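Local coordinates for protein intracellular exo-alpha-(1->5)-L-arabinofuranosidase (Bifidobacterium longum, PDB 2Y2W) that hydrolyses terminal non-reducing alpha-L-arabinofuranosyl bonds in arabinans and arabinoxylan, contributing to the breakdown of plant cell walls, at residues Leu174-Leu178 and Lys236-Met241; Leu181-Asn185 and Ala244-Leu248; Trp426-Tyr432 and Asn527-Glu533. Numbering follows the deposited sequence.

Interaction 1 (Leu174-Leu178 and Lys236-Met241); sequences LKAAL and KVAHAM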
# COMPACT_ATOMS: atom_id res chain seq x y z
N LEU D 174 2.40 -7.21 4.56
CA LEU D 174 1.56 -8.24 5.16
C LEU D 174 1.59 -9.60 4.47
O LEU D 174 1.84 -10.62 5.11
CB LEU D 174 0.11 -7.73 5.28
CG LEU D 174 -0.98 -8.70 5.74
CD1 LEU D 174 -0.71 -9.20 7.15
CD2 LEU D 174 -2.34 -8.04 5.67
N LYS D 175 1.31 -9.61 3.16
CA LYS D 175 1.17 -10.86 2.43
C LYS D 175 2.46 -11.68 2.45
O LYS D 175 2.42 -12.89 2.67
CB LYS D 175 0.70 -10.61 1.00
CG LYS D 175 0.26 -11.87 0.26
CD LYS D 175 0.16 -11.63 -1.23
CE LYS D 175 -0.20 -12.90 -1.98
NZ LYS D 175 0.97 -13.81 -2.13
N ALA D 176 3.60 -11.02 2.24
CA ALA D 176 4.90 -11.69 2.27
C ALA D 176 5.26 -12.19 3.67
O ALA D 176 5.87 -13.25 3.82
CB ALA D 176 5.99 -10.78 1.73
N ALA D 177 4.88 -11.41 4.69
CA ALA D 177 5.10 -11.79 6.08
C ALA D 177 4.40 -13.11 6.42
O ALA D 177 4.99 -13.98 7.04
CB ALA D 177 4.65 -10.68 7.02
N LEU D 178 3.15 -13.24 5.98
CA LEU D 178 2.37 -14.47 6.19
C LEU D 178 2.87 -15.64 5.34
O LEU D 178 2.78 -16.80 5.75
CB LEU D 178 0.88 -14.22 5.94
CG LEU D 178 0.17 -13.24 6.89
CD1 LEU D 178 -1.24 -12.95 6.40
CD2 LEU D 178 0.15 -13.76 8.33
N LYS D 236 -2.01 -4.54 11.53
CA LYS D 236 -2.46 -5.53 10.55
C LYS D 236 -1.59 -6.79 10.55
O LYS D 236 -2.11 -7.91 10.62
CB LYS D 236 -2.51 -4.93 9.14
CG LYS D 236 -3.65 -3.93 8.92
CD LYS D 236 -3.50 -3.20 7.58
CE LYS D 236 -4.48 -2.04 7.46
NZ LYS D 236 -4.27 -0.97 8.50
N VAL D 237 -0.27 -6.59 10.51
CA VAL D 237 0.68 -7.71 10.43
C VAL D 237 0.75 -8.52 11.73
O VAL D 237 0.75 -9.75 11.69
CB VAL D 237 2.10 -7.23 10.00
CG1 VAL D 237 3.06 -8.40 9.91
CG2 VAL D 237 2.03 -6.50 8.67
N ALA D 238 0.80 -7.83 12.87
CA ALA D 238 0.88 -8.49 14.18
C ALA D 238 -0.35 -9.33 14.49
O ALA D 238 -0.24 -10.45 14.98
CB ALA D 238 1.12 -7.47 15.28
N HIS D 239 -1.53 -8.79 14.18
CA HIS D 239 -2.78 -9.51 14.37
C HIS D 239 -2.84 -10.78 13.52
O HIS D 239 -3.15 -11.86 14.04
CB HIS D 239 -3.99 -8.63 14.05
CG HIS D 239 -5.25 -9.40 13.82
ND1 HIS D 239 -5.77 -9.61 12.56
CD2 HIS D 239 -6.07 -10.04 14.68
CE1 HIS D 239 -6.87 -10.34 12.65
NE2 HIS D 239 -7.08 -10.61 13.93
N ALA D 240 -2.56 -10.64 12.23
CA ALA D 240 -2.62 -11.75 11.28
C ALA D 240 -1.63 -12.86 11.61
O ALA D 240 -1.97 -14.04 11.51
CB ALA D 240 -2.41 -11.24 9.86
N MET D 241 -0.42 -12.48 12.00
CA MET D 241 0.58 -13.47 12.38
C MET D 241 0.19 -14.23 13.65
O MET D 241 0.26 -15.46 13.67
CB MET D 241 1.97 -12.84 12.50
CG MET D 241 2.62 -12.61 11.14
SD MET D 241 4.20 -11.77 11.24
CE MET D 241 5.22 -13.04 11.99
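Outer helices of two successive beta-alpha units of the (beta/alpha)8 barrel pack here: the start of helix 174-185, which follows the third barrel strand, against the later part of helix 227-244, which follows the fourth. The segments run in nearly the same direction, as the repeating beta-alpha topology of the barrel dictates; their axes approach to 9.9 Å and cross at -29°. L174 lies beside V237 and L178 beside M241, one helical turn further on.

Cohesion across the interface is apolar, and no hydrogen bond crosses it. L174 and L178 reach over to A240, whose small side chain admits both: CD1 of L174 and CD2 of L178 come within 3.8 and 3.9 Å of CB of A240. A177, likewise short, packs its CB 4.0 Å from CG1 of V237.

K236 directs its amine to E229 of the second subunit in a salt bridge, and L174 packs on G170 of that subunit, so the helix pair also borders an assembly interface. On the barrel side, V237 and M241 rest on strand 209-212. M241 completes the contact with its CG 3.9 Å from CD2 of L178 and its SD 4.4 Å from CB of A177.

Interaction 2 (Leu181-Asn185 and Ala244-Leu248); sequences LEYVN and AESGL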
# COMPACT_ATOMS: atom_id res chain seq x y z
N LEU D 181 6.06 -16.88 7.11
CA LEU D 181 5.63 -17.54 8.34
C LEU D 181 5.19 -18.98 8.06
O LEU D 181 5.59 -19.91 8.75
CB LEU D 181 4.49 -16.74 8.99
CG LEU D 181 3.74 -17.31 10.20
CD1 LEU D 181 4.67 -17.54 11.39
CD2 LEU D 181 2.61 -16.38 10.58
N GLU D 182 4.36 -19.14 7.03
CA GLU D 182 3.89 -20.45 6.59
C GLU D 182 5.05 -21.32 6.09
O GLU D 182 5.11 -22.51 6.40
CB GLU D 182 2.84 -20.27 5.49
CG GLU D 182 2.15 -21.54 5.03
CD GLU D 182 1.07 -21.26 3.98
OE1 GLU D 182 0.65 -20.09 3.83
OE2 GLU D 182 0.62 -22.22 3.32
N TYR D 183 5.96 -20.73 5.32
CA TYR D 183 7.11 -21.46 4.77
C TYR D 183 8.03 -21.96 5.88
O TYR D 183 8.51 -23.09 5.83
CB TYR D 183 7.90 -20.58 3.80
CG TYR D 183 9.20 -21.21 3.33
CD1 TYR D 183 9.23 -22.00 2.19
CD2 TYR D 183 10.39 -21.01 4.03
CE1 TYR D 183 10.41 -22.59 1.76
CE2 TYR D 183 11.57 -21.59 3.61
CZ TYR D 183 11.58 -22.38 2.47
OH TYR D 183 12.75 -22.95 2.05
N VAL D 184 8.25 -21.10 6.87
CA VAL D 184 9.22 -21.37 7.91
C VAL D 184 8.68 -22.28 9.04
O VAL D 184 9.44 -23.07 9.60
CB VAL D 184 9.80 -20.04 8.46
CG1 VAL D 184 8.94 -19.48 9.58
CG2 VAL D 184 11.22 -20.22 8.92
N ASN D 185 7.39 -22.17 9.34
CA ASN D 185 6.83 -22.81 10.54
C ASN D 185 5.62 -23.72 10.30
O ASN D 185 5.16 -24.39 11.22
CB ASN D 185 6.46 -21.75 11.58
CG ASN D 185 7.66 -21.23 12.35
OD1 ASN D 185 8.74 -21.83 12.33
ND2 ASN D 185 7.48 -20.10 13.03
N ALA D 244 -2.41 -16.76 12.99
CA ALA D 244 -1.86 -17.99 12.44
C ALA D 244 -1.16 -18.80 13.52
O ALA D 244 -1.25 -20.02 13.54
CB ALA D 244 -0.90 -17.70 11.29
N GLU D 245 -0.46 -18.11 14.42
CA GLU D 245 0.23 -18.75 15.53
C GLU D 245 0.14 -17.92 16.81
O GLU D 245 0.73 -16.84 16.91
CB GLU D 245 1.70 -19.01 15.19
CG GLU D 245 1.97 -20.33 14.50
CD GLU D 245 3.45 -20.66 14.43
OE1 GLU D 245 4.18 -20.43 15.42
OE2 GLU D 245 3.89 -21.16 13.38
N SER D 246 -0.59 -18.45 17.79
CA SER D 246 -0.73 -17.82 19.10
C SER D 246 0.61 -17.66 19.80
O SER D 246 0.88 -16.62 20.41
CB SER D 246 -1.67 -18.63 20.00
OG SER D 246 -2.96 -18.73 19.42
N GLY D 247 1.46 -18.69 19.69
CA GLY D 247 2.73 -18.75 20.41
C GLY D 247 3.82 -17.79 19.95
O GLY D 247 4.91 -17.78 20.52
N LEU D 248 3.52 -16.98 18.93
CA LEU D 248 4.49 -16.02 18.41
C LEU D 248 4.72 -14.87 19.38
O LEU D 248 3.82 -14.48 20.12
CB LEU D 248 4.05 -15.47 17.06
CG LEU D 248 4.07 -16.36 15.81
CD1 LEU D 248 3.76 -15.50 14.59
CD2 LEU D 248 5.40 -17.10 15.62
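L181, in the last turns of helix 174-185, gives the largest share of its segment to this contact. Its CB points toward segment 244-248. CD2 of L181 lies 3.8 Å from CB of A244, at the end of helix 227-244, and both methyl groups of L181 lie near CD1 of L248, just ahead of the fifth barrel strand, CD1 of L181 the closer at 3.9 Å. CD1 of L181 also lies 4.2 Å from OE2 of E245. One leucine thus bridges the two ends of a short connection. That connection is compact because E245 leaves the helical conformation and a type I beta turn from E245 to L248 reverses the chain, closed by a weak hydrogen bond from N of L248 to O of E245.

E182, Y183 and V184 serve other surroundings, the hydroxyl of Y183 bonding to D150 and N199. One turn after L181, and tied to it by the hydrogen bond from N of N185 to O of L181, N185 faces the turn again. CB of N185 lies 3.2 Å from OE2 of E245, a close van der Waals approach and not a hydrogen bond; ND2 of N185 bonds instead to the carbonyl oxygen of I207.

The whole arrangement joins the end of one barrel helix to the alpha-to-beta turn of the next unit, with R135 of the second subunit bordering A244. Beneath it lies W210 of strand 209-212, touched by L181, N185 and L248, while M241 of helix 227-244 packs against L181 and L248.

Interaction 3 (Trp426-Tyr432 and Asn527-Glu533); sequences WRQTTFY and NTAEAPE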
# COMPACT_ATOMS: atom_id res chain seq x y z
N TRP D 426 39.54 -13.64 15.48
CA TRP D 426 40.07 -13.17 16.76
C TRP D 426 39.07 -12.33 17.54
O TRP D 426 38.09 -11.82 16.98
CB TRP D 426 41.39 -12.42 16.56
CG TRP D 426 41.34 -11.30 15.56
CD1 TRP D 426 41.54 -11.40 14.21
CD2 TRP D 426 41.10 -9.91 15.82
NE1 TRP D 426 41.43 -10.16 13.62
CE2 TRP D 426 41.16 -9.23 14.59
CE3 TRP D 426 40.83 -9.18 16.98
CZ2 TRP D 426 40.96 -7.85 14.48
CZ3 TRP D 426 40.64 -7.80 16.88
CH2 TRP D 426 40.70 -7.16 15.63
N ARG D 427 39.32 -12.19 18.84
CA ARG D 427 38.44 -11.46 19.75
C ARG D 427 38.85 -10.00 19.83
O ARG D 427 40.02 -9.69 20.01
CB ARG D 427 38.50 -12.08 21.15
CG ARG D 427 38.21 -13.57 21.21
CD ARG D 427 38.82 -14.18 22.46
NE ARG D 427 38.72 -15.64 22.47
CZ ARG D 427 39.57 -16.47 21.86
NH1 ARG D 427 40.61 -15.99 21.18
NH2 ARG D 427 39.38 -17.78 21.94
N GLN D 428 37.86 -9.12 19.71
CA GLN D 428 38.08 -7.70 19.94
C GLN D 428 37.99 -7.43 21.43
O GLN D 428 37.64 -8.33 22.20
CB GLN D 428 37.05 -6.85 19.18
CG GLN D 428 37.19 -6.92 17.68
CD GLN D 428 37.09 -5.56 17.02
OE1 GLN D 428 37.88 -4.66 17.32
NE2 GLN D 428 36.14 -5.40 16.11
N THR D 429 38.31 -6.21 21.84
CA THR D 429 38.27 -5.84 23.26
C THR D 429 36.86 -5.95 23.83
O THR D 429 36.70 -6.25 25.02
CB THR D 429 38.82 -4.42 23.50
OG1 THR D 429 37.98 -3.46 22.84
CG2 THR D 429 40.24 -4.29 22.96
N THR D 430 35.85 -5.72 22.99
CA THR D 430 34.44 -5.77 23.39
C THR D 430 33.91 -7.19 23.58
O THR D 430 32.82 -7.38 24.11
CB THR D 430 33.54 -5.04 22.38
OG1 THR D 430 33.76 -5.58 21.07
CG2 THR D 430 33.83 -3.54 22.36
N PHE D 431 34.69 -8.17 23.13
CA PHE D 431 34.36 -9.59 23.28
C PHE D 431 34.31 -10.02 24.75
O PHE D 431 33.39 -10.73 25.16
CB PHE D 431 35.40 -10.44 22.53
CG PHE D 431 35.09 -11.91 22.49
CD1 PHE D 431 35.43 -12.74 23.55
CD2 PHE D 431 34.47 -12.46 21.37
CE1 PHE D 431 35.15 -14.10 23.51
CE2 PHE D 431 34.19 -13.83 21.32
CZ PHE D 431 34.53 -14.65 22.39
N TYR D 432 35.30 -9.58 25.52
CA TYR D 432 35.53 -10.08 26.87
C TYR D 432 34.50 -9.66 27.93
O TYR D 432 34.16 -10.47 28.80
CB TYR D 432 36.96 -9.74 27.32
CG TYR D 432 38.03 -10.28 26.40
CD1 TYR D 432 38.44 -11.62 26.46
CD2 TYR D 432 38.65 -9.46 25.45
CE1 TYR D 432 39.42 -12.12 25.61
CE2 TYR D 432 39.63 -9.95 24.59
CZ TYR D 432 40.01 -11.28 24.68
OH TYR D 432 40.99 -11.78 23.84
N ASN D 527 43.19 -4.21 19.93
CA ASN D 527 43.51 -5.51 19.33
C ASN D 527 43.40 -5.43 17.81
O ASN D 527 42.39 -4.97 17.28
CB ASN D 527 42.57 -6.60 19.87
CG ASN D 527 42.87 -6.98 21.30
OD1 ASN D 527 44.02 -6.93 21.75
ND2 ASN D 527 41.83 -7.37 22.04
N THR D 528 44.45 -5.87 17.12
CA THR D 528 44.49 -5.82 15.66
C THR D 528 44.73 -7.20 15.07
O THR D 528 45.08 -8.13 15.79
CB THR D 528 45.59 -4.85 15.16
OG1 THR D 528 46.86 -5.24 15.69
CG2 THR D 528 45.28 -3.41 15.58
N ALA D 529 44.53 -7.34 13.76
CA ALA D 529 44.76 -8.61 13.06
C ALA D 529 46.19 -9.11 13.24
O ALA D 529 46.43 -10.32 13.22
CB ALA D 529 44.43 -8.47 11.58
N GLU D 530 47.12 -8.18 13.42
CA GLU D 530 48.53 -8.50 13.59
C GLU D 530 48.84 -8.95 15.02
O GLU D 530 49.44 -10.00 15.23
CB GLU D 530 49.41 -7.30 13.19
CG GLU D 530 49.02 -6.62 11.87
CD GLU D 530 49.46 -7.39 10.62
OE1 GLU D 530 49.12 -8.58 10.48
OE2 GLU D 530 50.15 -6.78 9.77
N ALA D 531 48.41 -8.15 16.00
CA ALA D 531 48.55 -8.50 17.42
C ALA D 531 47.17 -8.58 18.08
O ALA D 531 46.70 -7.59 18.66
CB ALA D 531 49.45 -7.49 18.13
N PRO D 532 46.51 -9.75 18.00
CA PRO D 532 45.11 -9.89 18.39
C PRO D 532 44.85 -10.01 19.89
O PRO D 532 43.70 -9.88 20.32
CB PRO D 532 44.69 -11.18 17.68
CG PRO D 532 45.93 -11.99 17.60
CD PRO D 532 47.08 -11.02 17.49
N GLU D 533 45.89 -10.24 20.68
CA GLU D 533 45.72 -10.45 22.12
C GLU D 533 46.47 -9.44 22.98
O GLU D 533 46.84 -9.73 24.12
CB GLU D 533 46.09 -11.89 22.50
CG GLU D 533 45.25 -12.96 21.80
CD GLU D 533 45.10 -14.24 22.61
OE1 GLU D 533 46.13 -14.79 23.06
OE2 GLU D 533 43.95 -14.69 22.80
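After the eighth strand of the (beta/alpha)8 barrel, a small antiparallel hairpin, 417-419 with 425-427, leads through a turn into helix 431-440. Against it folds loop 527-533, an excursion between strands 512-518 and 538-539 of the C-terminal beta domain, so the contact joins the two parts of the fold.

W426 and N527 bury by far the most surface. The indole of W426 reaches under the loop backbone: its CH2 lies 3.2 Å from O of N527, its CZ2 is 3.7 Å from N of A529, and C of T528 sits over one ring face. The loop curls back on itself there, held by the hydrogen bond from N of T528 to O of A531. This brings P532 to the other end of W426, CB of P532 lying 3.7 Å from CB of W426.

N527 points its side chain into the bend after the hairpin. Its ND2 lies 3.6 Å from both O of R427 and CG2 of T429, and approaches the ring of Y432 at the edge; none of these is a hydrogen bond, and OD1 is engaged by N of V535. A hydrogen bond from N of F431 to O of Q428 fixes the bend. Q428, whose CA-to-CB bond points away from the loop, bonds to N of Y380 and O of D378; its side chain lies about 10 Å from that of Q409, which is probably important for substrate recognition.

R427 pairs with E102 of helix 94-103 and makes only a long, purely electrostatic salt bridge to the loop, NH1 of R427 to OE2 of E533 at 3.9 Å.

In the fold
From the N terminus, helix 174-185 supplies the first segments of both interaction 1 and interaction 2. The chain then passes through strand 209-212 and returns on helix 227-244, so that interaction 1 closes a loop of 57 residues and interaction 2 one of 58. Their segments alternate, so the two loops cross. With centres 10 Å apart, and M241 touching both L181 and L248, they form one continuous seam between neighbouring barrel units beside the second subunit. Interaction 3 opens only afterwards, across the chain's centre, about 42 Å from interaction 1 and about 40 Å from interaction 2, between centres. Its 94-residue loop, rich in strands, brings the C-terminal beta domain back to the segment leaving the barrel.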